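Local coordinates for histidine-containing Phosphotransfer Protein type 1, MtHPt1 (Medicago truncatula, PDB 3US6), which probably relays phosphoryl groups from cytokinin sensor histidine kinases to response regulators in the plant cytokinin signalling pathway, at residues A[4-9]-A[141-146]; A[11-16]-A[131-136]; A[20-25]-A[120-125]. One frame throughout, in Å; residues are numbered along the deposited sequence.

Interaction 1 of 3, residues A[4-9]-A[141-146]; sequences GQMRRQ and VAAGGS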
ATOM      1  N   GLY A   4     -20.833  -3.145  18.232  1.00 24.09           N
ATOM      2  CA  GLY A   4     -19.997  -4.235  18.731  1.00 25.07           C
ATOM      3  C   GLY A   4     -19.599  -5.208  17.637  1.00 19.67           C
ATOM      4  O   GLY A   4     -18.449  -5.689  17.569  1.00 19.73           O
ATOM      5  N   GLN A   5     -20.570  -5.510  16.783  1.00 18.54           N
ATOM      6  CA  GLN A   5     -20.330  -6.351  15.616  1.00 21.39           C
ATOM      7  C   GLN A   5     -19.345  -5.704  14.671  1.00 19.29           C
ATOM      8  O   GLN A   5     -18.485  -6.392  14.123  1.00 16.65           O
ATOM      9  CB  GLN A   5     -21.638  -6.647  14.867  1.00 26.33           C
ATOM     10  CG  GLN A   5     -21.505  -7.725  13.789  1.00 47.77           C
ATOM     11  CD  GLN A   5     -20.793  -9.001  14.289  1.00 69.59           C
ATOM     12  OE1 GLN A   5     -21.211  -9.623  15.279  1.00 75.36           O
ATOM     13  NE2 GLN A   5     -19.707  -9.387  13.600  1.00 69.81           N
ATOM     14  N   MET A   6     -19.498  -4.426  14.397  1.00 16.79           N
ATOM     15  CA  MET A   6     -18.601  -3.747  13.493  1.00 15.27           C
ATOM     16  C   MET A   6     -17.208  -3.793  14.052  1.00 15.03           C
ATOM     17  O   MET A   6     -16.229  -3.914  13.308  1.00 15.25           O
ATOM     18  CB  MET A   6     -18.999  -2.295  13.254  1.00 14.92           C
ATOM     19  CG  MET A   6     -20.164  -2.184  12.344  1.00 16.49           C
ATOM     20  SD  MET A   6     -20.519  -0.528  11.727  1.00 27.05           S
ATOM     21  CE  MET A   6     -21.081   0.117  13.196  1.00 24.80           C
ATOM     22  N   ARG A   7     -17.071  -3.573  15.344  1.00 14.56           N
ATOM     23  CA  ARG A   7     -15.736  -3.648  15.962  1.00 13.06           C
ATOM     24  C   ARG A   7     -15.102  -5.029  15.805  1.00 16.40           C
ATOM     25  O   ARG A   7     -13.929  -5.131  15.493  1.00 14.76           O
ATOM     26  CB  ARG A   7     -15.781  -3.220  17.420  1.00 18.45           C
ATOM     27  CG  ARG A   7     -16.086  -1.722  17.558  1.00 20.55           C
ATOM     28  CD  ARG A   7     -16.465  -1.303  18.955  1.00 39.67           C
ATOM     29  NE  ARG A   7     -15.240  -1.023  19.656  1.00 42.79           N
ATOM     30  CZ  ARG A   7     -14.644  -1.888  20.449  1.00 35.37           C
ATOM     31  NH1 ARG A   7     -15.192  -3.079  20.676  1.00 45.83           N
ATOM     32  NH2 ARG A   7     -13.513  -1.536  21.012  1.00 37.44           N
ATOM     33  N   ARG A   8     -15.870  -6.069  16.021  1.00 15.36           N
ATOM     34  CA  ARG A   8     -15.341  -7.435  15.832  1.00 16.03           C
ATOM     35  C   ARG A   8     -14.948  -7.673  14.372  1.00 15.43           C
ATOM     36  O   ARG A   8     -13.889  -8.263  14.092  1.00 15.68           O
ATOM     37  CB  ARG A   8     -16.355  -8.479  16.295  1.00 17.33           C
ATOM     38  CG  ARG A   8     -16.575  -8.540  17.814  1.00 35.50           C
ATOM     39  CD  ARG A   8     -17.512  -9.730  18.228  1.00 48.70           C
ATOM     40  NE  ARG A   8     -18.896  -9.575  17.767  1.00 53.02           N
ATOM     41  CZ  ARG A   8     -19.825  -8.869  18.406  1.00 59.14           C
ATOM     42  NH1 ARG A   8     -19.518  -8.237  19.534  1.00 65.05           N
ATOM     43  NH2 ARG A   8     -21.059  -8.783  17.912  1.00 64.33           N
ATOM     44  N   GLN A   9     -15.729  -7.173  13.424  1.00 14.69           N
ATOM     45  CA  GLN A   9     -15.389  -7.275  12.020  1.00 14.86           C
ATOM     46  C   GLN A   9     -14.091  -6.576  11.669  1.00 15.98           C
ATOM     47  O   GLN A   9     -13.346  -7.069  10.882  1.00 16.41           O
ATOM     48  CB  GLN A   9     -16.494  -6.681  11.167  1.00 19.18           C
ATOM     49  CG  GLN A   9     -17.784  -7.411  11.250  1.00 19.45           C
ATOM     50  CD  GLN A   9     -18.874  -6.711  10.465  1.00 32.79           C
ATOM     51  OE1 GLN A   9     -19.000  -5.516  10.482  1.00 29.40           O
ATOM     52  NE2 GLN A   9     -19.647  -7.476   9.783  1.00 47.92           N
ATOM     53  N   VAL A 141     -17.077   4.864  14.095  1.00 12.48           N
ATOM     54  CA  VAL A 141     -16.980   6.114  14.807  1.00 12.56           C
ATOM     55  C   VAL A 141     -18.264   6.917  14.658  1.00 14.56           C
ATOM     56  O   VAL A 141     -18.701   7.594  15.607  1.00 16.03           O
ATOM     57  CB  VAL A 141     -15.718   6.909  14.407  1.00 13.94           C
ATOM     58  CG1 VAL A 141     -15.682   8.294  15.077  1.00 16.77           C
ATOM     59  CG2 VAL A 141     -14.476   6.123  14.809  1.00 14.63           C
ATOM     60  N   ALA A 142     -18.920   6.868  13.486  1.00 13.71           N
ATOM     61  CA  ALA A 142     -20.157   7.605  13.318  1.00 13.55           C
ATOM     62  C   ALA A 142     -21.205   7.021  14.221  1.00 15.99           C
ATOM     63  O   ALA A 142     -22.067   7.770  14.712  1.00 17.97           O
ATOM     64  CB  ALA A 142     -20.625   7.601  11.833  1.00 14.34           C
ATOM     65  N   ALA A 143     -21.186   5.725  14.450  1.00 15.55           N
ATOM     66  CA  ALA A 143     -22.118   5.025  15.318  1.00 17.11           C
ATOM     67  C   ALA A 143     -21.787   5.183  16.805  1.00 21.39           C
ATOM     68  O   ALA A 143     -22.433   4.539  17.639  1.00 24.27           O
ATOM     69  CB  ALA A 143     -22.210   3.551  14.900  1.00 16.02           C
ATOM     70  N   GLY A 144     -20.797   6.009  17.158  1.00 17.81           N
ATOM     71  CA  GLY A 144     -20.460   6.244  18.548  1.00 18.79           C
ATOM     72  C   GLY A 144     -19.439   5.316  19.163  1.00 23.04           C
ATOM     73  O   GLY A 144     -19.160   5.424  20.354  1.00 22.95           O
ATOM     74  N   GLY A 145     -18.847   4.418  18.380  1.00 17.99           N
ATOM     75  CA  GLY A 145     -17.870   3.519  18.939  1.00 16.58           C
ATOM     76  C   GLY A 145     -16.460   3.986  18.758  1.00 17.72           C
ATOM     77  O   GLY A 145     -16.164   5.014  18.160  1.00 19.23           O
ATOM     78  N   SER A 146     -15.522   3.239  19.314  1.00 17.09           N
ATOM     79  CA  SER A 146     -14.151   3.498  19.164  0.55 18.74           C
ATOM     80  C   SER A 146     -13.528   2.365  18.325  1.00 18.83           C
ATOM     81  O   SER A 146     -13.972   1.262  18.390  1.00 18.88           O
ATOM     82  CB  SER A 146     -13.505   3.689  20.547  0.55 24.29           C
ATOM     83  OG  SER A 146     -14.196   4.706  21.282  0.55 27.30           O
TER
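Arg7, on the N-terminal helix 3-19, reaches over to Ser146 in the tail that follows a Schellman motif, the turn that ends helix 109-142 of this HPt helical bundle. Gly144 is the C-prime residue of the motif: its N bonds back to Val141 O over 3.1 Å, and Gly145 N returns to Ile140 O. With a phi of 90°, a side chain at Gly144 would press on the carbonyl O of Ala143.

The apolar part of the contact is slight. Met6 bends its chain at the sulfur (chi3 -71°) and presents CE to Ala143 CB at 4.0 Å, while its side chain also touches Leu136, Gln139 and Ile140 of the long helix.

The polar part is one hydrogen bond. Arg7 sends its side chain toward the tail and kinks at chi3, which brings NE, and not the terminal nitrogens, to the backbone carbonyl. The acceptor sits at the guanidinium edge, slightly tilted from its plane. CD follows closely, 3.6 Å from Ser146 O. Arg7 NE donates a hydrogen bond to Ser146 O over 2.9 Å, with an N-H...O angle of 151°, and lies in the carbonyl plane.

Interaction 2 of 3, residues A[11-16]-A[131-136]; sequences VDYIKS and ETLLRL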
ATOM      1  N   VAL A  11     -11.545  -5.972  13.790  1.00 13.24           N
ATOM      2  CA  VAL A  11     -10.450  -6.815  14.299  1.00 12.45           C
ATOM      3  C   VAL A  11     -10.108  -7.950  13.350  1.00 12.73           C
ATOM      4  O   VAL A  11      -8.932  -8.174  13.013  1.00 14.07           O
ATOM      5  CB  VAL A  11     -10.797  -7.353  15.720  1.00 15.28           C
ATOM      6  CG1 VAL A  11      -9.837  -8.433  16.187  1.00 16.66           C
ATOM      7  CG2 VAL A  11     -10.860  -6.193  16.716  1.00 18.20           C
ATOM      8  N   ASP A  12     -11.136  -8.684  12.946  1.00 13.28           N
ATOM      9  CA  ASP A  12     -10.940  -9.818  12.069  1.00 12.37           C
ATOM     10  C   ASP A  12     -10.355  -9.370  10.706  1.00 10.74           C
ATOM     11  O   ASP A  12      -9.479 -10.071  10.142  1.00 11.84           O
ATOM     12  CB  ASP A  12     -12.237 -10.618  11.860  1.00 13.53           C
ATOM     13  CG  ASP A  12     -12.715 -11.302  13.136  1.00 26.90           C
ATOM     14  OD1 ASP A  12     -11.905 -11.464  14.079  1.00 25.14           O
ATOM     15  OD2 ASP A  12     -13.926 -11.661  13.164  1.00 28.23           O
ATOM     16  N   TYR A  13     -10.873  -8.297  10.115  1.00 12.41           N
ATOM     17  CA  TYR A  13     -10.410  -7.845   8.805  1.00  9.85           C
ATOM     18  C   TYR A  13      -8.964  -7.389   8.848  1.00 10.71           C
ATOM     19  O   TYR A  13      -8.126  -7.804   8.024  1.00 11.75           O
ATOM     20  CB  TYR A  13     -11.353  -6.775   8.269  1.00 11.47           C
ATOM     21  CG  TYR A  13     -11.190  -6.519   6.772  1.00 10.80           C
ATOM     22  CD1 TYR A  13     -11.647  -7.457   5.852  1.00 12.06           C
ATOM     23  CD2 TYR A  13     -10.547  -5.406   6.284  1.00 12.14           C
ATOM     24  CE1 TYR A  13     -11.490  -7.259   4.493  1.00 12.50           C
ATOM     25  CE2 TYR A  13     -10.415  -5.188   4.929  1.00 10.90           C
ATOM     26  CZ  TYR A  13     -10.881  -6.131   4.057  1.00 11.86           C
ATOM     27  OH  TYR A  13     -10.708  -5.845   2.711  1.00 12.84           O
ATOM     28  N   ILE A  14      -8.621  -6.546   9.813  1.00 10.81           N
ATOM     29  CA  ILE A  14      -7.272  -6.031   9.866  1.00 11.49           C
ATOM     30  C   ILE A  14      -6.336  -7.190  10.240  1.00 11.74           C
ATOM     31  O   ILE A  14      -5.188  -7.232   9.723  1.00 12.91           O
ATOM     32  CB  ILE A  14      -7.099  -4.834  10.813  1.00 10.80           C
ATOM     33  CG1 ILE A  14      -5.830  -4.066  10.391  1.00 16.30           C
ATOM     34  CG2 ILE A  14      -7.138  -5.195  12.289  1.00 12.47           C
ATOM     35  CD1 ILE A  14      -5.604  -2.768  11.143  1.00 17.39           C
ATOM     36  N   LYS A  15      -6.744  -8.122  11.079  1.00 11.98           N
ATOM     37  CA  LYS A  15      -5.883  -9.238  11.368  1.00 13.06           C
ATOM     38  C   LYS A  15      -5.573 -10.045  10.122  1.00 11.96           C
ATOM     39  O   LYS A  15      -4.495 -10.531   9.981  1.00 12.77           O
ATOM     40  CB  LYS A  15      -6.500 -10.113  12.450  1.00 14.44           C
ATOM     41  CG  LYS A  15      -5.716 -11.319  12.784  1.00 28.92           C
ATOM     42  CD  LYS A  15      -5.876 -11.732  14.258  1.00 56.74           C
ATOM     43  CE  LYS A  15      -7.223 -11.445  14.814  1.00 69.82           C
ATOM     44  NZ  LYS A  15      -7.653 -12.557  15.743  1.00 77.60           N
ATOM     45  N   SER A  16      -6.539 -10.194   9.232  1.00 11.66           N
ATOM     46  CA  SER A  16      -6.263 -10.907   7.977  0.63 14.60           C
ATOM     47  C   SER A  16      -5.241 -10.149   7.171  1.00 12.20           C
ATOM     48  O   SER A  16      -4.371 -10.743   6.570  1.00 13.49           O
ATOM     49  CB  SER A  16      -7.556 -11.109   7.174  0.63 13.63           C
ATOM     50  OG  SER A  16      -8.090  -9.934   6.541  0.63 11.51           O
ATOM     51  N   GLU A 131      -9.334   0.797   1.682  1.00  8.76           N
ATOM     52  CA  GLU A 131     -10.596   1.548   1.528  1.00  9.75           C
ATOM     53  C   GLU A 131     -11.681   0.883   2.369  1.00 10.80           C
ATOM     54  O   GLU A 131     -12.491   1.559   3.006  1.00 10.51           O
ATOM     55  CB  GLU A 131     -10.972   1.699   0.083  1.00  9.00           C
ATOM     56  CG  GLU A 131      -9.980   2.564  -0.634  1.00 12.01           C
ATOM     57  CD  GLU A 131     -10.317   2.705  -2.111  1.00 16.89           C
ATOM     58  OE1 GLU A 131     -10.939   1.808  -2.738  1.00 17.13           O
ATOM     59  OE2 GLU A 131      -9.865   3.671  -2.759  1.00 18.78           O
ATOM     60  N   THR A 132     -11.779  -0.421   2.279  1.00  8.48           N
ATOM     61  CA  THR A 132     -12.733  -1.203   3.069  1.00  7.97           C
ATOM     62  C   THR A 132     -12.493  -0.988   4.597  1.00 11.94           C
ATOM     63  O   THR A 132     -13.427  -0.749   5.375  1.00 11.22           O
ATOM     64  CB  THR A 132     -12.716  -2.674   2.698  1.00  9.81           C
ATOM     65  OG1 THR A 132     -13.218  -2.782   1.367  1.00  9.75           O
ATOM     66  CG2 THR A 132     -13.562  -3.552   3.653  1.00 10.60           C
ATOM     67  N   LEU A 133     -11.264  -1.122   5.044  1.00 10.26           N
ATOM     68  CA  LEU A 133     -10.913  -0.908   6.437  1.00  9.34           C
ATOM     69  C   LEU A 133     -11.302   0.499   6.900  1.00 10.01           C
ATOM     70  O   LEU A 133     -11.919   0.656   7.955  1.00 11.99           O
ATOM     71  CB  LEU A 133      -9.407  -1.157   6.583  1.00 12.01           C
ATOM     72  CG  LEU A 133      -8.934  -1.100   8.035  1.00 12.36           C
ATOM     73  CD1 LEU A 133      -9.324  -2.333   8.784  1.00 13.42           C
ATOM     74  CD2 LEU A 133      -7.408  -0.865   8.068  1.00 15.65           C
ATOM     75  N   LEU A 134     -10.921   1.505   6.102  1.00  9.96           N
ATOM     76  CA  LEU A 134     -11.201   2.917   6.441  1.00 10.11           C
ATOM     77  C   LEU A 134     -12.708   3.235   6.438  1.00 10.18           C
ATOM     78  O   LEU A 134     -13.185   3.997   7.294  1.00 11.72           O
ATOM     79  CB  LEU A 134     -10.410   3.846   5.548  1.00 11.15           C
ATOM     80  CG  LEU A 134      -8.931   3.782   5.911  1.00 15.30           C
ATOM     81  CD1 LEU A 134      -8.137   4.516   4.868  1.00 19.48           C
ATOM     82  CD2 LEU A 134      -8.644   4.382   7.328  1.00 17.30           C
ATOM     83  N   ARG A 135     -13.447   2.628   5.516  1.00  9.41           N
ATOM     84  CA  ARG A 135     -14.900   2.769   5.484  1.00 10.82           C
ATOM     85  C   ARG A 135     -15.556   2.191   6.741  1.00  8.27           C
ATOM     86  O   ARG A 135     -16.489   2.776   7.291  1.00 10.96           O
ATOM     87  CB  ARG A 135     -15.478   2.098   4.236  1.00 12.78           C
ATOM     88  CG  ARG A 135     -15.498   2.990   3.006  1.00 14.55           C
ATOM     89  CD  ARG A 135     -16.445   2.449   1.947  1.00 21.18           C
ATOM     90  NE  ARG A 135     -15.850   1.349   1.192  1.00 11.94           N
ATOM     91  CZ  ARG A 135     -15.032   1.510   0.157  1.00 15.05           C
ATOM     92  NH1 ARG A 135     -14.708   2.729  -0.252  1.00 13.24           N
ATOM     93  NH2 ARG A 135     -14.538   0.451  -0.471  1.00 13.38           N
ATOM     94  N   LEU A 136     -15.058   1.041   7.191  1.00  9.17           N
ATOM     95  CA  LEU A 136     -15.572   0.382   8.391  1.00 11.92           C
ATOM     96  C   LEU A 136     -15.273   1.254   9.628  1.00 13.31           C
ATOM     97  O   LEU A 136     -16.120   1.482  10.482  1.00 13.63           O
ATOM     98  CB  LEU A 136     -14.960  -0.997   8.559  1.00 11.90           C
ATOM     99  CG  LEU A 136     -15.447  -1.785   9.778  1.00 12.81           C
ATOM    100  CD1 LEU A 136     -16.943  -1.924   9.785  1.00 17.75           C
ATOM    101  CD2 LEU A 136     -14.796  -3.154   9.750  1.00 13.12           C
TER
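Tyr13 and Ile14 on helix 3-19 meet Thr132 and Leu133 on helix 109-142 in an antiparallel helix pair, in which the N-terminal helix lies along the last, long helix of the HPt bundle. The two short segments run at 156° to each other and their axes come within 10.6 Å. Their backbones are nearest at Ile14 and Leu133, and no hydrogen bond spans the gap.

The first kind of contact is CH-pi. Tyr13 has its CG anti to the backbone N (chi1 -164°), which swings the ring toward the long helix, and the threonine crosses it at about a right angle. Thr132 CG2 stands 4.1 Å from the centroid of the Tyr13 ring, off-centre, and comes nearest at Tyr13 CZ, 3.7 Å away. The methyl is therefore displaced toward the phenol end, where Thr132 CB also lies 3.8 Å from Tyr13 OH. The threonine hydroxyl has a weak hydrogen bond to Asn128 O, one turn back along its own helix.

The second kind is aliphatic. One Leu133 methyl, CD1, serves both residues of the partner helix: it meets the edge of the Tyr13 ring, near the ring plane, at Tyr13 CD2, and packs on Ile14 CB at 3.9 Å. Outside the pair, Phe27 and Gln31 of helix 25-32 touch Ile14, and Trp10 touches Leu133. The other methyl goes to Ile14 alone and ends on the tip of the isoleucine, with Leu133 CD2 4.0 Å from Ile14 CD1.

Interaction 3 of 3, residues A[20-25]-A[120-125]; sequences EGFLDG and KQEYLL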
ATOM      1  N   GLU A  20      -1.732 -12.024   6.241  1.00 13.53           N
ATOM      2  CA  GLU A  20      -1.496 -12.288   4.822  1.00 12.81           C
ATOM      3  C   GLU A  20      -0.362 -11.421   4.267  1.00 11.92           C
ATOM      4  O   GLU A  20      -0.010 -11.596   3.121  1.00 14.29           O
ATOM      5  CB  GLU A  20      -2.751 -12.105   4.008  1.00 14.88           C
ATOM      6  CG  GLU A  20      -3.803 -13.155   4.428  1.00 15.25           C
ATOM      7  CD  GLU A  20      -5.187 -12.931   3.882  1.00 16.25           C
ATOM      8  OE1 GLU A  20      -5.464 -11.979   3.139  1.00 16.93           O
ATOM      9  OE2 GLU A  20      -6.035 -13.822   4.134  1.00 24.14           O
ATOM     10  N   GLY A  21       0.157 -10.475   5.055  1.00 11.93           N
ATOM     11  CA  GLY A  21       1.288  -9.679   4.645  1.00 13.45           C
ATOM     12  C   GLY A  21       0.958  -8.391   3.961  1.00 15.48           C
ATOM     13  O   GLY A  21       1.892  -7.744   3.529  1.00 14.05           O
ATOM     14  N   PHE A  22      -0.315  -8.012   3.873  1.00 12.00           N
ATOM     15  CA  PHE A  22      -0.673  -6.788   3.233  1.00 10.06           C
ATOM     16  C   PHE A  22      -0.229  -5.553   4.011  1.00 14.03           C
ATOM     17  O   PHE A  22       0.109  -4.531   3.414  1.00 14.10           O
ATOM     18  CB  PHE A  22      -2.139  -6.699   2.943  1.00 11.59           C
ATOM     19  CG  PHE A  22      -2.559  -7.695   1.891  1.00 11.68           C
ATOM     20  CD1 PHE A  22      -2.267  -7.468   0.553  1.00 12.61           C
ATOM     21  CD2 PHE A  22      -3.177  -8.875   2.230  1.00 11.35           C
ATOM     22  CE1 PHE A  22      -2.589  -8.443  -0.426  1.00 13.23           C
ATOM     23  CE2 PHE A  22      -3.554  -9.825   1.273  1.00 12.59           C
ATOM     24  CZ  PHE A  22      -3.197  -9.604  -0.072  1.00 11.43           C
ATOM     25  N   LEU A  23      -0.236  -5.656   5.364  1.00 12.12           N
ATOM     26  CA  LEU A  23       0.211  -4.599   6.265  1.00 11.56           C
ATOM     27  C   LEU A  23       1.232  -5.184   7.228  1.00 13.85           C
ATOM     28  O   LEU A  23       1.168  -6.372   7.581  1.00 15.67           O
ATOM     29  CB  LEU A  23      -0.932  -4.003   7.040  1.00 11.38           C
ATOM     30  CG  LEU A  23      -2.011  -3.344   6.253  1.00 12.64           C
ATOM     31  CD1 LEU A  23      -3.135  -2.977   7.209  1.00 14.62           C
ATOM     32  CD2 LEU A  23      -1.514  -2.165   5.493  1.00 12.65           C
ATOM     33  N   ASP A  24       2.169  -4.342   7.635  1.00 14.72           N
ATOM     34  CA  ASP A  24       3.160  -4.674   8.638  1.00 14.78           C
ATOM     35  C   ASP A  24       3.184  -3.638   9.732  1.00 16.48           C
ATOM     36  O   ASP A  24       2.311  -2.762   9.825  1.00 16.68           O
ATOM     37  CB  ASP A  24       4.559  -4.905   8.029  1.00 12.79           C
ATOM     38  CG  ASP A  24       5.217  -3.641   7.550  1.00 21.05           C
ATOM     39  OD1 ASP A  24       4.766  -2.526   7.899  1.00 19.72           O
ATOM     40  OD2 ASP A  24       6.243  -3.733   6.844  1.00 25.68           O
ATOM     41  N   GLY A  25       4.161  -3.750  10.618  1.00 17.45           N
ATOM     42  CA  GLY A  25       4.209  -2.915  11.801  1.00 19.56           C
ATOM     43  C   GLY A  25       4.323  -1.448  11.498  1.00 19.10           C
ATOM     44  O   GLY A  25       4.052  -0.613  12.398  1.00 19.98           O
ATOM     45  N   LYS A 120       1.804  -3.636  -9.460  1.00 10.38           N
ATOM     46  CA  LYS A 120       0.507  -3.002  -9.693  1.00  9.39           C
ATOM     47  C   LYS A 120      -0.605  -3.819  -9.028  1.00  9.88           C
ATOM     48  O   LYS A 120      -1.486  -3.231  -8.383  1.00 10.69           O
ATOM     49  CB  LYS A 120       0.259  -2.790 -11.189  1.00 10.22           C
ATOM     50  CG  LYS A 120      -1.092  -2.133 -11.441  1.00 16.35           C
ATOM     51  CD  LYS A 120      -1.295  -1.731 -12.896  1.00 20.11           C
ATOM     52  CE  LYS A 120      -2.820  -1.396 -13.194  1.00 40.21           C
ATOM     53  NZ  LYS A 120      -3.062  -0.924 -14.626  1.00 32.96           N
ATOM     54  N   GLN A 121      -0.616  -5.136  -9.230  1.00  9.68           N
ATOM     55  CA  GLN A 121      -1.625  -5.973  -8.614  1.00 10.22           C
ATOM     56  C   GLN A 121      -1.603  -5.856  -7.109  1.00  9.78           C
ATOM     57  O   GLN A 121      -2.646  -5.693  -6.464  1.00 11.16           O
ATOM     58  CB  GLN A 121      -1.446  -7.414  -9.087  1.00 11.39           C
ATOM     59  CG  GLN A 121      -2.421  -8.401  -8.505  1.00 12.45           C
ATOM     60  CD  GLN A 121      -2.243  -9.791  -9.219  1.00 31.98           C
ATOM     61  OE1 GLN A 121      -2.129  -9.893 -10.471  1.00 29.17           O
ATOM     62  NE2 GLN A 121      -2.197 -10.849  -8.422  1.00 39.74           N
ATOM     63  N   GLU A 122      -0.415  -5.894  -6.516  1.00  9.98           N
ATOM     64  CA  GLU A 122      -0.264  -5.771  -5.051  1.00  9.45           C
ATOM     65  C   GLU A 122      -0.726  -4.386  -4.566  1.00 10.04           C
ATOM     66  O   GLU A 122      -1.419  -4.273  -3.549  1.00 10.91           O
ATOM     67  CB  GLU A 122       1.160  -6.042  -4.602  1.00 10.12           C
ATOM     68  CG  GLU A 122       1.516  -7.524  -4.720  1.00  9.59           C
ATOM     69  CD  GLU A 122       0.762  -8.435  -3.770  1.00 12.35           C
ATOM     70  OE1 GLU A 122       0.270  -7.979  -2.708  1.00 13.11           O
ATOM     71  OE2 GLU A 122       0.665  -9.675  -4.102  1.00 14.11           O
ATOM     72  N   TYR A 123      -0.436  -3.355  -5.326  1.00  8.78           N
ATOM     73  CA  TYR A 123      -0.908  -2.031  -4.982  1.00  9.48           C
ATOM     74  C   TYR A 123      -2.429  -1.957  -4.988  1.00 10.36           C
ATOM     75  O   TYR A 123      -2.986  -1.482  -4.038  1.00 11.17           O
ATOM     76  CB  TYR A 123      -0.323  -0.965  -5.941  1.00  9.72           C
ATOM     77  CG  TYR A 123      -1.004   0.341  -5.769  1.00 11.10           C
ATOM     78  CD1 TYR A 123      -0.761   1.108  -4.682  1.00 11.63           C
ATOM     79  CD2 TYR A 123      -1.933   0.773  -6.670  1.00  9.15           C
ATOM     80  CE1 TYR A 123      -1.425   2.267  -4.495  1.00 14.01           C
ATOM     81  CE2 TYR A 123      -2.590   1.933  -6.489  1.00 12.82           C
ATOM     82  CZ  TYR A 123      -2.334   2.668  -5.389  1.00 12.79           C
ATOM     83  OH  TYR A 123      -2.984   3.846  -5.213  1.00 16.00           O
ATOM     84  N   LEU A 124      -3.071  -2.499  -6.014  1.00  9.25           N
ATOM     85  CA  LEU A 124      -4.519  -2.428  -6.080  1.00 10.77           C
ATOM     86  C   LEU A 124      -5.131  -3.263  -4.962  1.00 10.71           C
ATOM     87  O   LEU A 124      -6.161  -2.893  -4.394  1.00 10.48           O
ATOM     88  CB  LEU A 124      -5.021  -2.874  -7.433  1.00 11.76           C
ATOM     89  CG  LEU A 124      -4.613  -1.839  -8.491  1.00 13.42           C
ATOM     90  CD1 LEU A 124      -5.046  -2.303  -9.875  1.00 18.97           C
ATOM     91  CD2 LEU A 124      -5.178  -0.481  -8.259  1.00 17.07           C
ATOM     92  N   LEU A 125      -4.554  -4.405  -4.615  1.00  9.67           N
ATOM     93  CA  LEU A 125      -5.086  -5.231  -3.532  1.00  9.79           C
ATOM     94  C   LEU A 125      -5.098  -4.444  -2.243  1.00  9.22           C
ATOM     95  O   LEU A 125      -6.106  -4.417  -1.519  1.00 11.72           O
ATOM     96  CB  LEU A 125      -4.286  -6.530  -3.333  1.00 10.76           C
ATOM     97  CG  LEU A 125      -4.500  -7.615  -4.407  1.00 12.14           C
ATOM     98  CD1 LEU A 125      -3.570  -8.778  -4.124  1.00 11.85           C
ATOM     99  CD2 LEU A 125      -5.961  -8.043  -4.537  1.00 13.39           C
TER
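Phe22 turns its ring edge to Leu125, whose CD1 lies near the ring plane, 3.8 Å from Phe22 CE1. The two side chains cross obliquely, and the leucine also brings its CB to 3.9 Å from Phe22 CE1, so that one ring corner meets both the root and the end of the aliphatic chain. Glu122 approaches the same corner from one turn earlier on helix 109-142. It bends at chi2 (-67°) and carries OE1 to 3.7 Å from Phe22 CE1; the side chains cross at about a right angle, yet ring and carboxylate planes are only 25° apart. No hydrogen bond links them; Glu122 OE1 has its polar partner in Arg92 NE of helix 91-106, a salt bridge.

Phe22 sits in the connection between helices 3-19 and 25-32 of the HPt bundle, directly after Gly21, which closes the first helix with a Schellman motif, and shortly before the N-cap Asp24. Were Phe22 replaced by an alanine, a gap would probably open beside Leu125 CD1, and Glu122 OE1 would lose the ring carbon it rests against. Arg92 and Lys129 also touch the Phe22 side chain, and Arg92 NH1 donates to Glu20 O.

Overall arrangement
From the N terminus the chain runs up helix 3-19, turns through 20-25 and enters helix 25-32; much later it comes back along the long helix 109-142 in the opposite sense. On this return 20-25 meets 120-125 first, then 11-16 meets 131-136, and last 4-9 meets 141-146, each closing a loop that encloses the one before, so none cross. Interaction 1 ties the start of the first helix to the tail beyond the last. Interactions 1 and 2 lie with centres 12 Å apart and touch where Leu136 CD2 packs on the backbone of Met6 and Gln9. Interaction 3, about 13 Å between centres from interaction 2, joins the turn after the first helix to the long one.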